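Side-chain contacts in cadherin-5 (Gallus gallus, PDB 3PPE), which mediates calcium-dependent, mainly homophilic adhesion between endothelial cells through its extracellular cadherin domains, the first two of which make up this chain: residues T44-Q49 against A67-T72; E151-D156 against S174-I179; I179-A182 against L188-E191. All coordinates share one frame; numbering follows the deposited sequence.

Interaction 1 (T44-Q49 against A67-T72)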
loop_
_atom_site.group_PDB
_atom_site.type_symbol
_atom_site.label_atom_id
_atom_site.label_comp_id
_atom_site.label_asym_id
_atom_site.label_seq_id
_atom_site.Cartn_x
_atom_site.Cartn_y
_atom_site.Cartn_z
ATOM N N THR A 44 -9.016 -5.523 15.689
ATOM C CA THR A 44 -10.200 -6.186 15.135
ATOM C C THR A 44 -10.083 -6.104 13.608
ATOM O O THR A 44 -9.652 -7.062 12.951
ATOM C CB THR A 44 -11.541 -5.599 15.650
ATOM O OG1 THR A 44 -11.572 -4.179 15.473
ATOM C CG2 THR A 44 -11.790 -5.917 17.142
ATOM N N ILE A 45 -10.367 -4.945 13.039
ATOM C CA ILE A 45 -10.171 -4.778 11.592
ATOM C C ILE A 45 -8.700 -4.698 11.219
ATOM O O ILE A 45 -8.262 -5.317 10.246
ATOM C CB ILE A 45 -10.909 -3.511 11.075
ATOM C CG1 ILE A 45 -12.407 -3.689 11.315
ATOM C CG2 ILE A 45 -10.530 -3.182 9.563
ATOM C CD1 ILE A 45 -13.298 -2.430 10.935
ATOM N N PHE A 46 -7.946 -3.915 11.987
ATOM C CA PHE A 46 -6.567 -3.627 11.651
ATOM C C PHE A 46 -5.684 -4.392 12.608
ATOM O O PHE A 46 -5.825 -4.274 13.819
ATOM C CB PHE A 46 -6.318 -2.122 11.768
ATOM C CG PHE A 46 -7.165 -1.328 10.831
ATOM C CD1 PHE A 46 -8.182 -0.528 11.315
ATOM C CD2 PHE A 46 -6.960 -1.412 9.455
ATOM C CE1 PHE A 46 -8.982 0.190 10.435
ATOM C CE2 PHE A 46 -7.776 -0.716 8.565
ATOM C CZ PHE A 46 -8.796 0.083 9.070
ATOM N N LYS A 47 -4.804 -5.210 12.067
ATOM C CA LYS A 47 -3.901 -5.966 12.923
ATOM C C LYS A 47 -2.474 -5.840 12.429
ATOM O O LYS A 47 -2.216 -5.844 11.213
ATOM C CB LYS A 47 -4.297 -7.450 12.991
ATOM C CG LYS A 47 -5.744 -7.712 13.395
ATOM C CD LYS A 47 -6.049 -9.203 13.346
ATOM C CE LYS A 47 -7.513 -9.452 13.614
ATOM N NZ LYS A 47 -7.734 -10.888 13.928
ATOM N N VAL A 48 -1.554 -5.773 13.385
ATOM C CA VAL A 48 -0.128 -5.824 13.094
ATOM C C VAL A 48 0.285 -7.231 12.685
ATOM O O VAL A 48 -0.221 -8.226 13.196
ATOM C CB VAL A 48 0.728 -5.361 14.321
ATOM C CG1 VAL A 48 2.223 -5.606 14.060
ATOM C CG2 VAL A 48 0.500 -3.894 14.612
ATOM N N GLN A 49 1.223 -7.306 11.746
ATOM C CA GLN A 49 1.670 -8.585 11.209
ATOM C C GLN A 49 3.175 -8.586 10.968
ATOM O O GLN A 49 3.660 -7.990 10.006
ATOM C CB GLN A 49 0.928 -8.910 9.912
ATOM C CG GLN A 49 -0.571 -9.091 10.082
ATOM C CD GLN A 49 -0.921 -10.266 10.972
ATOM O OE1 GLN A 49 -0.366 -11.355 10.818
ATOM N NE2 GLN A 49 -1.842 -10.050 11.907
ATOM N N ALA A 67 -14.860 6.827 7.157
ATOM C CA ALA A 67 -13.899 7.286 6.148
ATOM C C ALA A 67 -12.453 7.300 6.648
ATOM O O ALA A 67 -11.498 7.428 5.857
ATOM C CB ALA A 67 -14.307 8.651 5.642
ATOM N N GLU A 68 -12.282 7.207 7.961
ATOM C CA GLU A 68 -10.934 7.177 8.548
ATOM C C GLU A 68 -10.990 6.658 9.993
ATOM O O GLU A 68 -12.062 6.622 10.592
ATOM C CB GLU A 68 -10.240 8.549 8.463
ATOM C CG GLU A 68 -10.869 9.587 9.338
ATOM C CD GLU A 68 -10.179 10.950 9.241
ATOM O OE1 GLU A 68 -9.974 11.444 8.097
ATOM O OE2 GLU A 68 -9.888 11.546 10.303
ATOM N N TYR A 69 -9.830 6.222 10.498
ATOM C CA TYR A 69 -9.688 5.565 11.794
ATOM C C TYR A 69 -8.462 6.171 12.497
ATOM O O TYR A 69 -7.393 6.213 11.920
ATOM C CB TYR A 69 -9.466 4.054 11.640
ATOM C CG TYR A 69 -10.607 3.295 10.966
ATOM C CD1 TYR A 69 -10.735 3.258 9.564
ATOM C CD2 TYR A 69 -11.553 2.621 11.724
ATOM C CE1 TYR A 69 -11.824 2.554 8.942
ATOM C CE2 TYR A 69 -12.595 1.927 11.124
ATOM C CZ TYR A 69 -12.727 1.895 9.740
ATOM O OH TYR A 69 -13.789 1.197 9.162
ATOM N N GLU A 70 -8.660 6.617 13.736
ATOM C CA GLU A 70 -7.627 7.183 14.601
ATOM C C GLU A 70 -7.021 6.072 15.456
ATOM O O GLU A 70 -7.720 5.414 16.230
ATOM C CB GLU A 70 -8.246 8.289 15.499
ATOM C CG GLU A 70 -8.924 9.395 14.663
ATOM C CD GLU A 70 -9.239 10.683 15.421
ATOM O OE1 GLU A 70 -9.635 10.585 16.602
ATOM O OE2 GLU A 70 -9.094 11.804 14.820
ATOM N N LEU A 71 -5.731 5.837 15.289
ATOM C CA LEU A 71 -5.070 4.818 16.082
ATOM C C LEU A 71 -3.818 5.378 16.764
ATOM O O LEU A 71 -3.375 6.483 16.452
ATOM C CB LEU A 71 -4.707 3.604 15.211
ATOM C CG LEU A 71 -5.787 2.582 14.796
ATOM C CD1 LEU A 71 -6.680 3.118 13.651
ATOM C CD2 LEU A 71 -5.064 1.360 14.296
ATOM N N THR A 72 -3.252 4.602 17.691
ATOM C CA THR A 72 -2.028 5.000 18.368
ATOM C C THR A 72 -1.088 3.820 18.352
ATOM O O THR A 72 -1.493 2.698 18.640
ATOM C CB THR A 72 -2.283 5.466 19.823
ATOM O OG1 THR A 72 -3.152 6.596 19.784
ATOM C CG2 THR A 72 -0.984 5.903 20.504
#

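Interaction 2 (E151-D156 against S174-I179)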
loop_
_atom_site.group_PDB
_atom_site.type_symbol
_atom_site.label_atom_id
_atom_site.label_comp_id
_atom_site.label_asym_id
_atom_site.label_seq_id
_atom_site.Cartn_x
_atom_site.Cartn_y
_atom_site.Cartn_z
ATOM N N GLU A 151 -37.923 19.094 -24.921
ATOM C CA GLU A 151 -38.379 20.075 -25.935
ATOM C C GLU A 151 -38.963 21.351 -25.317
ATOM O O GLU A 151 -39.019 22.413 -25.981
ATOM C CB GLU A 151 -39.470 19.460 -26.800
ATOM C CG GLU A 151 -39.073 18.166 -27.476
ATOM C CD GLU A 151 -39.301 16.915 -26.595
ATOM O OE1 GLU A 151 -39.678 17.024 -25.393
ATOM O OE2 GLU A 151 -39.094 15.803 -27.145
ATOM N N TYR A 152 -39.407 21.234 -24.061
ATOM C CA TYR A 152 -40.126 22.286 -23.346
ATOM C C TYR A 152 -39.268 23.001 -22.305
ATOM O O TYR A 152 -39.438 24.220 -22.107
ATOM C CB TYR A 152 -41.411 21.709 -22.718
ATOM C CG TYR A 152 -42.299 21.130 -23.791
ATOM C CD1 TYR A 152 -42.373 19.746 -23.984
ATOM C CD2 TYR A 152 -42.989 21.966 -24.681
ATOM C CE1 TYR A 152 -43.134 19.213 -24.989
ATOM C CE2 TYR A 152 -43.768 21.436 -25.682
ATOM C CZ TYR A 152 -43.830 20.058 -25.826
ATOM O OH TYR A 152 -44.577 19.508 -26.820
ATOM N N PHE A 153 -38.327 22.252 -21.691
ATOM C CA PHE A 153 -37.457 22.735 -20.592
ATOM C C PHE A 153 -36.039 22.209 -20.748
ATOM O O PHE A 153 -35.849 21.137 -21.273
ATOM C CB PHE A 153 -38.007 22.304 -19.198
ATOM C CG PHE A 153 -39.398 22.821 -18.937
ATOM C CD1 PHE A 153 -40.523 22.066 -19.321
ATOM C CD2 PHE A 153 -39.592 24.091 -18.417
ATOM C CE1 PHE A 153 -41.817 22.563 -19.136
ATOM C CE2 PHE A 153 -40.905 24.597 -18.212
ATOM C CZ PHE A 153 -42.011 23.827 -18.582
ATOM N N THR A 154 -35.066 22.979 -20.296
ATOM C CA THR A 154 -33.684 22.521 -20.244
ATOM C C THR A 154 -33.244 22.466 -18.788
ATOM O O THR A 154 -33.890 23.023 -17.906
ATOM C CB THR A 154 -32.707 23.428 -21.058
ATOM O OG1 THR A 154 -32.618 24.731 -20.476
ATOM C CG2 THR A 154 -33.126 23.512 -22.570
ATOM N N VAL A 155 -32.143 21.780 -18.520
ATOM C CA VAL A 155 -31.600 21.786 -17.173
ATOM C C VAL A 155 -30.102 22.067 -17.260
ATOM O O VAL A 155 -29.444 21.586 -18.194
ATOM C CB VAL A 155 -31.867 20.436 -16.455
ATOM C CG1 VAL A 155 -31.173 19.262 -17.201
ATOM C CG2 VAL A 155 -31.352 20.483 -15.008
ATOM N N ASP A 156 -29.558 22.857 -16.331
ATOM C CA ASP A 156 -28.107 23.071 -16.332
ATOM C C ASP A 156 -27.441 22.038 -15.404
ATOM O O ASP A 156 -28.128 21.240 -14.769
ATOM C CB ASP A 156 -27.690 24.523 -16.037
ATOM C CG ASP A 156 -27.934 24.969 -14.603
ATOM O OD1 ASP A 156 -28.087 24.162 -13.654
ATOM O OD2 ASP A 156 -27.965 26.205 -14.415
ATOM N N SER A 174 -51.352 23.217 -19.200
ATOM C CA SER A 174 -51.146 23.951 -17.941
ATOM C C SER A 174 -50.185 23.297 -16.945
ATOM O O SER A 174 -49.860 23.902 -15.926
ATOM C CB SER A 174 -52.501 24.164 -17.247
ATOM O OG SER A 174 -53.079 22.920 -16.873
ATOM N N ALA A 175 -49.791 22.053 -17.199
ATOM C CA ALA A 175 -48.873 21.344 -16.288
ATOM C C ALA A 175 -47.992 20.363 -17.057
ATOM O O ALA A 175 -48.484 19.536 -17.816
ATOM C CB ALA A 175 -49.642 20.624 -15.183
ATOM N N TYR A 176 -46.690 20.460 -16.901
ATOM C CA TYR A 176 -45.817 19.495 -17.562
ATOM C C TYR A 176 -45.297 18.545 -16.517
ATOM O O TYR A 176 -45.008 18.936 -15.399
ATOM C CB TYR A 176 -44.650 20.193 -18.228
ATOM C CG TYR A 176 -45.080 20.972 -19.441
ATOM C CD1 TYR A 176 -45.618 22.270 -19.316
ATOM C CD2 TYR A 176 -44.966 20.406 -20.710
ATOM C CE1 TYR A 176 -46.001 22.988 -20.455
ATOM C CE2 TYR A 176 -45.331 21.096 -21.826
ATOM C CZ TYR A 176 -45.858 22.368 -21.715
ATOM O OH TYR A 176 -46.219 22.998 -22.871
ATOM N N GLU A 177 -45.171 17.293 -16.893
ATOM C CA GLU A 177 -44.524 16.357 -16.026
ATOM C C GLU A 177 -43.278 15.914 -16.756
ATOM O O GLU A 177 -43.349 15.210 -17.764
ATOM C CB GLU A 177 -45.462 15.203 -15.724
ATOM C CG GLU A 177 -44.743 14.000 -15.199
ATOM C CD GLU A 177 -45.683 12.902 -14.725
ATOM O OE1 GLU A 177 -46.737 13.216 -14.113
ATOM O OE2 GLU A 177 -45.339 11.726 -14.969
ATOM N N ILE A 178 -42.123 16.392 -16.296
ATOM C CA ILE A 178 -40.890 16.067 -16.982
ATOM C C ILE A 178 -40.039 15.097 -16.113
ATOM O O ILE A 178 -40.192 15.032 -14.891
ATOM C CB ILE A 178 -40.087 17.352 -17.416
ATOM C CG1 ILE A 178 -39.485 17.989 -16.179
ATOM C CG2 ILE A 178 -40.995 18.336 -18.284
ATOM C CD1 ILE A 178 -38.398 19.059 -16.438
ATOM N N ILE A 179 -39.175 14.339 -16.753
ATOM C CA ILE A 179 -38.326 13.381 -16.041
ATOM C C ILE A 179 -36.881 13.829 -16.125
ATOM O O ILE A 179 -36.368 14.116 -17.220
ATOM C CB ILE A 179 -38.454 11.943 -16.614
ATOM C CG1 ILE A 179 -39.926 11.515 -16.733
ATOM C CG2 ILE A 179 -37.648 10.943 -15.754
ATOM C CD1 ILE A 179 -40.701 11.481 -15.408
#

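Interaction 3 (I179-A182 against L188-E191)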
loop_
_atom_site.group_PDB
_atom_site.type_symbol
_atom_site.label_atom_id
_atom_site.label_comp_id
_atom_site.label_asym_id
_atom_site.label_seq_id
_atom_site.Cartn_x
_atom_site.Cartn_y
_atom_site.Cartn_z
ATOM N N ILE A 179 -39.175 14.339 -16.753
ATOM C CA ILE A 179 -38.326 13.381 -16.041
ATOM C C ILE A 179 -36.881 13.829 -16.125
ATOM O O ILE A 179 -36.368 14.116 -17.220
ATOM C CB ILE A 179 -38.454 11.943 -16.614
ATOM C CG1 ILE A 179 -39.926 11.515 -16.733
ATOM C CG2 ILE A 179 -37.648 10.943 -15.754
ATOM C CD1 ILE A 179 -40.701 11.481 -15.408
ATOM N N VAL A 180 -36.236 13.911 -14.965
ATOM C CA VAL A 180 -34.845 14.309 -14.916
ATOM C C VAL A 180 -34.002 13.102 -14.470
ATOM O O VAL A 180 -34.490 12.201 -13.784
ATOM C CB VAL A 180 -34.662 15.615 -14.037
ATOM C CG1 VAL A 180 -35.024 15.362 -12.571
ATOM C CG2 VAL A 180 -33.252 16.231 -14.182
ATOM N N LYS A 181 -32.749 13.056 -14.902
ATOM C CA LYS A 181 -31.861 11.988 -14.540
ATOM C C LYS A 181 -30.541 12.645 -14.129
ATOM O O LYS A 181 -30.091 13.640 -14.740
ATOM C CB LYS A 181 -31.633 11.064 -15.754
ATOM C CG LYS A 181 -30.805 9.783 -15.433
ATOM C CD LYS A 181 -30.802 8.775 -16.596
ATOM C CE LYS A 181 -30.511 7.330 -16.081
ATOM N NZ LYS A 181 -30.186 6.396 -17.260
ATOM N N ALA A 182 -29.916 12.093 -13.094
ATOM C CA ALA A 182 -28.620 12.578 -12.632
ATOM C C ALA A 182 -27.542 11.511 -12.790
ATOM O O ALA A 182 -27.839 10.318 -12.843
ATOM C CB ALA A 182 -28.710 13.035 -11.185
ATOM N N LEU A 188 -21.587 7.290 -13.600
ATOM C CA LEU A 188 -22.323 6.388 -12.721
ATOM C C LEU A 188 -23.782 6.810 -12.595
ATOM O O LEU A 188 -24.087 7.869 -12.046
ATOM C CB LEU A 188 -21.669 6.335 -11.339
ATOM C CG LEU A 188 -21.465 4.943 -10.740
ATOM C CD1 LEU A 188 -20.781 4.021 -11.736
ATOM C CD2 LEU A 188 -20.669 5.027 -9.446
ATOM N N THR A 189 -24.680 5.975 -13.107
ATOM C CA THR A 189 -26.094 6.070 -12.768
ATOM C C THR A 189 -26.757 4.696 -12.781
ATOM O O THR A 189 -26.079 3.670 -12.830
ATOM C CB THR A 189 -26.848 7.000 -13.736
ATOM O OG1 THR A 189 -28.194 7.181 -13.281
ATOM C CG2 THR A 189 -26.866 6.408 -15.136
ATOM N N GLY A 190 -28.084 4.685 -12.735
ATOM C CA GLY A 190 -28.821 5.481 -11.770
ATOM C C GLY A 190 -30.233 4.935 -11.708
ATOM O O GLY A 190 -30.967 4.969 -12.696
ATOM N N GLU A 191 -30.615 4.427 -10.541
ATOM C CA GLU A 191 -31.917 4.732 -9.961
ATOM C C GLU A 191 -31.771 4.410 -8.477
ATOM O O GLU A 191 -31.785 3.245 -8.080
ATOM C CB GLU A 191 -33.112 3.977 -10.548
ATOM C CG GLU A 191 -33.481 4.400 -11.959
ATOM C CD GLU A 191 -32.622 3.728 -13.013
ATOM O OE1 GLU A 191 -31.762 2.902 -12.642
ATOM O OE2 GLU A 191 -32.809 4.025 -14.212
#

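Interaction 1 (T44-Q49 against A67-T72)
Phe46 drives the edge of its ring into the face of Tyr69, a T-shaped pair whose planes stand at 73° with centroids 4.9 Å apart. The leading atom is Phe46 CE1, 3.5 Å from Tyr69 CG and above the middle of the tyrosine ring; Phe46 CZ follows beside it, 3.8 Å from Tyr69 CD1. Both residues hold CG beside the backbone N and anti to the carbonyl carbon (chi1 -61° for Phe46, -62° for Tyr69), and from facing strands this sends the two rings into the space between them. Leu71, two residues along the same strand, adds a looser touch: its CD2 lies 4.5 Å from Phe46 CB. Ile45 lays CG2 3.6 Å above the centre of the Phe46 ring and reaches with CD1 to within 4.1 Å of Tyr69 OH. A serine in place of Tyr69 would probably leave the Phe46 edge without its aromatic face and open a gap beside Ile45. No hydrogen bond links the segments; the contact is apolar and largely buried. It belongs to the core of the first cadherin domain, a beta sandwich, and joins strand 46-49 of one sheet to strand 68-77 of the other. Ile55 and Ala57 of strand 54-57 touch Phe46, while strand 82-95, next to 68-77 in the other sheet, places Ile92 on Phe46, Val94 on Tyr69 and Phe90 on Leu71.

Interaction 2 (E151-D156 against S174-I179)
Tyr176 takes two aromatic neighbours from segment 151-156 on the same side of its ring, and each meets it differently. Phe153 comes edge-on: its CE1 points at the face of the tyrosine ring, 3.6 Å from Tyr176 CG, with the planes at 76° and the centroids 5.4 Å apart. That is an edge-to-face pair, and Tyr176 CG lies close to the plane of the phenylalanine ring. Tyr152 offers a face instead. Tyr176 CE2 rests over it, 3.6 Å from Tyr152 CG and displaced toward the rim, and the two planes meet obliquely, at 38°. The hydroxyl end of Tyr176 carries on across the same ring, its OH 3.8 Å from Tyr152 CD2, while Glu151 CB lies over the opposite face of Tyr152.

The three rings form an aromatic cluster between the two sheets of the second cadherin domain, a beta sandwich in which strand 153-155 edges one sheet and strand 175-184 runs inside the other. Leu168, from a loop, touches all three side chains, and Ile199 of strand 194-202 packs on Phe153.

Deeper in, Ile178 takes over from Tyr176 on the same strand. With CG1 between the backbone N and the carbonyl carbon (chi1 72°), its CG2 is left beside the N, and this methyl meets Phe153 CD1 at 3.9 Å. Phe153 therefore bridges two residues of the facing strand, CE1 going to the tyrosine and CD1 to the isoleucine. Ile161 and Ile146 continue the apolar layer around Ile178, whereas Tyr152 lies at the margin, partly exposed to solvent.

Interaction 3 (I179-A182 against L188-E191)
Lys181 and Thr189 meet because each sends its reaching group anti to the backbone N: CG of the lysine at chi1 -174°, and OG1 of the threonine at the same angle. Beyond CG the lysine chain stays extended, which carries CE to 3.6 Å from Thr189 OG1, and the two side chains cross at about a right angle. Thr189 CG2 also touches the lysine end, 3.9 Å from both CE and NZ of Lys181. The hydroxyl itself donates to the backbone: Thr189 OG1 to Ala182 O measures 3.2 Å, with a C=O...donor angle of 171°, so the oxygen is met almost head-on.

Here the loop that leads from strand 175-184 to strand 194-202 of the second cadherin domain folds back on the strand it has just left, at the end of the sandwich that faces the interdomain calcium ions. Asp184, a calcium ligand, lies between the two segments in sequence, and its OD2 accepts a hydrogen bond from Leu188 N. The Glu191 carboxylate is modelled too close to Gly190 O, and its relation to Lys181 NZ is therefore doubtful.

Interactions 1 and 2 are counterparts in successive cadherin domains: each spans its sandwich from one sheet to the other, and in each a phenylalanine edge meets a tyrosine face without any hydrogen bond. Interaction 1 is the more buried; interaction 2 gains a third ring and runs out toward solvent. Their centres are about 50 Å apart, on opposite sides of the chain's centre. Interaction 3 uses the same strand, 175-184, as interaction 2, its centre about 16 Å away. It joins a strand to the following loop by one hydroxyl-to-carbonyl bond and a lysine chain, at the surface near the interdomain calcium ions, where interaction 1, also not far from calcium, is an apolar core contact.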